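Local coordinates for flagellar brake protein YcgR (Klebsiella pneumoniae, PDB 5KEC) that binds cyclic di-GMP and, as the transcriptional activator MrkH, probably switches on type 3 fimbriae genes in biofilm formation, at residues E50-K64 with K75-N87. Numbering follows the deposited sequence.
Sequences EFHIQTHRKIPSGHK and KIEFNAALTKHDN
Glu50 sets its CG opposite the carbonyl carbon (chi1 -66°) and runs extended from there, which carries its carboxylate across to Thr83 and Lys84. Lys84, just as straight beyond CG, crosses it at about a right angle, and its NZ lies 2.8 Å from Glu50 OE1, a salt bridge made through the syn lone pair. The other oxygen is used differently: Thr83 OG1 donates to Glu50 OE2 over 2.8 Å from well above the carboxylate plane. Two donors on two oxygens should fix the rotation of the carboxylate. Thr83 and Lys84 form a classic beta bulge facing Ala97, which probably helps two consecutive residues reach the same acid.

One residue on, the contact turns apolar. Phe51 and Phe78 approach from opposite directions and meet as an offset edge-to-face pair, the edge of Phe78 toward the face of Phe51, with planes at 83° and centroids 5.9 Å apart. Ala80 CB sits at the edge of the Phe51 ring, near its plane, 3.8 Å from Phe51 CE2. Strands 50-55 and 75-87 do not pair here; they cross at 71° and flank strand 94-99, each antiparallel to it, in the curled, barrel-like sheet of the YcgR-like domain, with the rings reaching into its interior. Phe67 and Phe20, the latter from helix 13-25, also pack against both rings.

Past Ile59 the chain returns over strand 75-87. Leu82 reaches this loop with both methyls, CD1 4.0 Å from Ile59 O and CD2 4.1 Å from Ser61 OG; Tyr96 also touches Leu82. Pro60 O is buried here without a polar partner. Farther along, Lys64 lays its CD over the backbone at 3.5 Å from Ala81 N.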
loop_
_atom_site.group_PDB
_atom_site.type_symbol
_atom_site.label_atom_id
_atom_site.label_comp_id
_atom_site.label_asym_id
_atom_site.label_seq_id
_atom_site.Cartn_x
_atom_site.Cartn_y
_atom_site.Cartn_z
ATOM N N GLU B 50 -2.772 20.348 9.212
ATOM C CA GLU B 50 -2.186 19.059 9.567
ATOM C C GLU B 50 -3.004 18.301 10.609
ATOM O O GLU B 50 -3.803 18.886 11.333
ATOM C CB GLU B 50 -0.761 19.260 10.093
ATOM C CG GLU B 50 0.225 19.771 9.057
ATOM C CD GLU B 50 1.539 20.222 9.668
ATOM O OE1 GLU B 50 1.550 20.586 10.866
ATOM O OE2 GLU B 50 2.559 20.215 8.943
ATOM N N PHE B 51 -2.813 16.988 10.661
ATOM C CA PHE B 51 -3.365 16.189 11.748
ATOM C C PHE B 51 -2.248 15.367 12.354
ATOM O O PHE B 51 -1.294 15.012 11.668
ATOM C CB PHE B 51 -4.499 15.281 11.266
ATOM C CG PHE B 51 -4.046 14.146 10.391
ATOM C CD1 PHE B 51 -3.686 12.927 10.946
ATOM C CD2 PHE B 51 -3.992 14.296 9.010
ATOM C CE1 PHE B 51 -3.275 11.872 10.140
ATOM C CE2 PHE B 51 -3.581 13.249 8.193
ATOM C CZ PHE B 51 -3.216 12.036 8.760
ATOM N N HIS B 52 -2.364 15.064 13.642
ATOM C CA HIS B 52 -1.313 14.333 14.337
ATOM C C HIS B 52 -1.767 12.964 14.784
ATOM O O HIS B 52 -2.935 12.756 15.088
ATOM C CB HIS B 52 -0.852 15.100 15.571
ATOM C CG HIS B 52 -0.197 16.402 15.257
ATOM N ND1 HIS B 52 0.508 17.123 16.197
ATOM C CD2 HIS B 52 -0.137 17.113 14.109
ATOM C CE1 HIS B 52 0.971 18.228 15.638
ATOM N NE2 HIS B 52 0.594 18.247 14.372
ATOM N N ILE B 53 -0.821 12.036 14.828
ATOM C CA ILE B 53 -1.011 10.779 15.527
ATOM C C ILE B 53 0.269 10.499 16.302
ATOM O O ILE B 53 1.313 11.086 16.015
ATOM C CB ILE B 53 -1.326 9.627 14.560
ATOM C CG1 ILE B 53 -0.208 9.467 13.534
ATOM C CG2 ILE B 53 -2.677 9.851 13.869
ATOM C CD1 ILE B 53 0.805 8.410 13.906
ATOM N N GLN B 54 0.184 9.615 17.290
ATOM C CA GLN B 54 1.336 9.274 18.111
ATOM C C GLN B 54 1.497 7.773 18.175
ATOM O O GLN B 54 0.518 7.036 18.329
ATOM C CB GLN B 54 1.184 9.856 19.523
ATOM C CG GLN B 54 1.161 11.388 19.566
ATOM C CD GLN B 54 0.684 11.924 20.907
ATOM O OE1 GLN B 54 0.767 11.239 21.922
ATOM N NE2 GLN B 54 0.164 13.147 20.911
ATOM N N THR B 55 2.738 7.318 18.054
ATOM C CA THR B 55 3.031 5.898 18.055
ATOM C C THR B 55 4.525 5.674 18.230
ATOM O O THR B 55 5.333 6.518 17.855
ATOM C CB THR B 55 2.572 5.240 16.739
ATOM O OG1 THR B 55 2.969 3.864 16.723
ATOM C CG2 THR B 55 3.193 5.948 15.549
ATOM N N HIS B 56 4.897 4.540 18.807
ATOM C CA HIS B 56 6.309 4.211 18.953
ATOM C C HIS B 56 6.891 3.646 17.659
ATOM O O HIS B 56 8.107 3.581 17.498
ATOM C CB HIS B 56 6.530 3.242 20.119
ATOM C CG HIS B 56 6.491 3.898 21.465
ATOM N ND1 HIS B 56 5.323 4.069 22.178
ATOM C CD2 HIS B 56 7.476 4.433 22.226
ATOM C CE1 HIS B 56 5.591 4.676 23.320
ATOM N NE2 HIS B 56 6.891 4.908 23.374
ATOM N N ARG B 57 6.020 3.250 16.736
ATOM C CA ARG B 57 6.461 2.637 15.485
ATOM C C ARG B 57 7.136 3.646 14.554
ATOM O O ARG B 57 6.842 4.844 14.591
ATOM C CB ARG B 57 5.281 1.985 14.761
ATOM C CG ARG B 57 4.231 1.391 15.682
ATOM C CD ARG B 57 4.722 0.138 16.376
ATOM N NE ARG B 57 4.878 -0.974 15.445
ATOM C CZ ARG B 57 4.800 -2.253 15.794
ATOM N NH1 ARG B 57 4.557 -2.587 17.055
ATOM N NH2 ARG B 57 4.957 -3.200 14.880
ATOM N N LYS B 58 8.048 3.154 13.722
ATOM C CA LYS B 58 8.657 3.985 12.690
ATOM C C LYS B 58 7.807 3.901 11.428
ATOM O O LYS B 58 7.468 2.810 10.967
ATOM C CB LYS B 58 10.090 3.532 12.384
ATOM C CG LYS B 58 11.127 3.865 13.457
ATOM C CD LYS B 58 11.009 2.953 14.669
ATOM C CE LYS B 58 12.341 2.837 15.403
ATOM N NZ LYS B 58 12.897 4.167 15.785
ATOM N N ILE B 59 7.458 5.058 10.881
ATOM C CA ILE B 59 6.646 5.117 9.675
ATOM C C ILE B 59 7.434 5.811 8.575
ATOM O O ILE B 59 7.929 6.920 8.776
ATOM C CB ILE B 59 5.337 5.884 9.925
ATOM C CG1 ILE B 59 4.588 5.283 11.115
ATOM C CG2 ILE B 59 4.457 5.879 8.681
ATOM C CD1 ILE B 59 3.439 6.142 11.605
ATOM N N PRO B 60 7.548 5.162 7.406
ATOM C CA PRO B 60 8.306 5.716 6.277
ATOM C C PRO B 60 7.898 7.152 5.961
ATOM O O PRO B 60 6.712 7.484 6.004
ATOM C CB PRO B 60 7.938 4.786 5.110
ATOM C CG PRO B 60 6.729 4.018 5.568
ATOM C CD PRO B 60 6.880 3.899 7.052
ATOM N N SER B 61 8.880 7.991 5.648
ATOM C CA SER B 61 8.617 9.388 5.329
ATOM C C SER B 61 8.756 9.645 3.830
ATOM O O SER B 61 9.090 8.739 3.064
ATOM C CB SER B 61 9.566 10.299 6.112
ATOM O OG SER B 61 9.253 11.667 5.909
ATOM N N GLY B 62 8.495 10.882 3.418
ATOM C CA GLY B 62 8.612 11.270 2.023
ATOM C C GLY B 62 7.775 10.400 1.107
ATOM O O GLY B 62 8.103 10.212 -0.066
ATOM N N HIS B 63 6.684 9.869 1.649
ATOM C CA HIS B 63 5.812 8.974 0.905
ATOM C C HIS B 63 4.386 9.091 1.432
ATOM O O HIS B 63 4.175 9.243 2.635
ATOM C CB HIS B 63 6.318 7.534 1.031
ATOM C CG HIS B 63 5.516 6.537 0.256
ATOM N ND1 HIS B 63 5.321 6.634 -1.105
ATOM C CD2 HIS B 63 4.864 5.417 0.651
ATOM C CE1 HIS B 63 4.580 5.618 -1.515
ATOM N NE2 HIS B 63 4.289 4.867 -0.468
ATOM N N LYS B 64 3.413 9.042 0.531
ATOM C CA LYS B 64 2.008 9.073 0.924
ATOM C C LYS B 64 1.628 7.807 1.694
ATOM O O LYS B 64 1.886 6.692 1.239
ATOM C CB LYS B 64 1.106 9.233 -0.304
ATOM C CG LYS B 64 1.027 10.651 -0.851
ATOM C CD LYS B 64 0.285 11.573 0.100
ATOM C CE LYS B 64 -0.030 12.910 -0.552
ATOM N NZ LYS B 64 -0.929 12.767 -1.734
ATOM N N LYS B 75 -16.283 3.973 6.533
ATOM C CA LYS B 75 -14.837 4.111 6.499
ATOM C C LYS B 75 -14.470 5.305 5.622
ATOM O O LYS B 75 -14.935 5.419 4.485
ATOM C CB LYS B 75 -14.182 2.841 5.949
ATOM C CG LYS B 75 -14.701 1.533 6.544
ATOM C CD LYS B 75 -14.442 1.448 8.036
ATOM C CE LYS B 75 -14.987 0.151 8.621
ATOM N NZ LYS B 75 -15.029 0.194 10.114
ATOM N N ILE B 76 -13.649 6.203 6.153
ATOM C CA ILE B 76 -13.155 7.326 5.367
ATOM C C ILE B 76 -11.709 7.060 4.990
ATOM O O ILE B 76 -10.817 7.119 5.841
ATOM C CB ILE B 76 -13.230 8.647 6.155
ATOM C CG1 ILE B 76 -14.609 8.806 6.800
ATOM C CG2 ILE B 76 -12.901 9.823 5.249
ATOM C CD1 ILE B 76 -14.712 9.996 7.726
ATOM N N GLU B 77 -11.468 6.754 3.720
ATOM C CA GLU B 77 -10.105 6.480 3.293
ATOM C C GLU B 77 -9.442 7.669 2.602
ATOM O O GLU B 77 -10.089 8.460 1.906
ATOM C CB GLU B 77 -10.031 5.220 2.428
ATOM C CG GLU B 77 -10.657 5.329 1.058
ATOM C CD GLU B 77 -10.567 4.017 0.300
ATOM O OE1 GLU B 77 -11.301 3.074 0.662
ATOM O OE2 GLU B 77 -9.751 3.924 -0.641
ATOM N N PHE B 78 -8.143 7.793 2.819
ATOM C CA PHE B 78 -7.384 8.892 2.263
ATOM C C PHE B 78 -5.901 8.578 2.364
ATOM O O PHE B 78 -5.505 7.628 3.038
ATOM C CB PHE B 78 -7.706 10.192 3.005
ATOM C CG PHE B 78 -7.391 10.148 4.470
ATOM C CD1 PHE B 78 -6.201 10.665 4.951
ATOM C CD2 PHE B 78 -8.286 9.580 5.369
ATOM C CE1 PHE B 78 -5.908 10.628 6.307
ATOM C CE2 PHE B 78 -8.002 9.541 6.724
ATOM C CZ PHE B 78 -6.811 10.068 7.192
ATOM N N ASN B 79 -5.090 9.371 1.678
ATOM C CA ASN B 79 -3.648 9.259 1.771
ATOM C C ASN B 79 -3.119 10.572 2.294
ATOM O O ASN B 79 -3.731 11.613 2.077
ATOM C CB ASN B 79 -3.041 8.951 0.404
ATOM C CG ASN B 79 -3.478 7.604 -0.134
ATOM O OD1 ASN B 79 -2.833 6.586 0.115
ATOM N ND2 ASN B 79 -4.580 7.590 -0.877
ATOM N N ALA B 80 -1.992 10.531 2.993
ATOM C CA ALA B 80 -1.401 11.747 3.517
ATOM C C ALA B 80 0.088 11.560 3.726
ATOM O O ALA B 80 0.549 10.488 4.121
ATOM C CB ALA B 80 -2.083 12.170 4.821
ATOM N N ALA B 81 0.841 12.612 3.447
ATOM C CA ALA B 81 2.283 12.568 3.602
ATOM C C ALA B 81 2.686 13.126 4.961
ATOM O O ALA B 81 2.049 14.037 5.491
ATOM C CB ALA B 81 2.963 13.351 2.478
ATOM N N LEU B 82 3.754 12.564 5.511
ATOM C CA LEU B 82 4.297 12.997 6.786
ATOM C C LEU B 82 5.051 14.302 6.579
ATOM O O LEU B 82 5.842 14.426 5.644
ATOM C CB LEU B 82 5.230 11.911 7.325
ATOM C CG LEU B 82 5.793 11.956 8.743
ATOM C CD1 LEU B 82 6.379 10.595 9.076
ATOM C CD2 LEU B 82 6.843 13.044 8.899
ATOM N N THR B 83 4.800 15.278 7.445
ATOM C CA THR B 83 5.461 16.574 7.340
ATOM C C THR B 83 6.476 16.782 8.463
ATOM O O THR B 83 7.561 17.319 8.237
ATOM C CB THR B 83 4.448 17.733 7.363
ATOM O OG1 THR B 83 3.789 17.770 8.634
ATOM C CG2 THR B 83 3.414 17.560 6.259
ATOM N N LYS B 84 6.115 16.357 9.670
ATOM C CA LYS B 84 6.965 16.543 10.842
ATOM C C LYS B 84 6.954 15.294 11.709
ATOM O O LYS B 84 6.020 14.491 11.645
ATOM C CB LYS B 84 6.469 17.721 11.683
ATOM C CG LYS B 84 6.180 18.986 10.901
ATOM C CD LYS B 84 5.320 19.944 11.715
ATOM C CE LYS B 84 4.907 21.152 10.890
ATOM N NZ LYS B 84 3.902 21.983 11.605
ATOM N N HIS B 85 7.984 15.133 12.529
ATOM C CA HIS B 85 7.988 14.061 13.518
ATOM C C HIS B 85 9.027 14.310 14.598
ATOM O O HIS B 85 10.130 14.775 14.318
ATOM C CB HIS B 85 8.218 12.697 12.860
ATOM C CG HIS B 85 9.663 12.343 12.681
ATOM N ND1 HIS B 85 10.269 12.293 11.443
ATOM C CD2 HIS B 85 10.618 12.011 13.581
ATOM C CE1 HIS B 85 11.537 11.951 11.590
ATOM N NE2 HIS B 85 11.775 11.773 12.878
ATOM N N ASP B 86 8.663 14.005 15.836
ATOM C CA ASP B 86 9.586 14.121 16.958
ATOM C C ASP B 86 9.023 13.399 18.170
ATOM O O ASP B 86 8.073 12.631 18.054
ATOM C CB ASP B 86 9.870 15.590 17.288
ATOM C CG ASP B 86 8.605 16.402 17.474
ATOM O OD1 ASP B 86 7.996 16.317 18.563
ATOM O OD2 ASP B 86 8.228 17.133 16.531
ATOM N N ASN B 87 9.605 13.644 19.334
ATOM C CA ASN B 87 9.163 12.960 20.538
ATOM C C ASN B 87 8.121 13.742 21.317
ATOM O O ASN B 87 8.372 14.862 21.752
ATOM C CB ASN B 87 10.358 12.612 21.418
ATOM C CG ASN B 87 11.263 11.592 20.773
ATOM O OD1 ASN B 87 12.186 11.940 20.036
ATOM N ND2 ASN B 87 10.990 10.317 21.027
#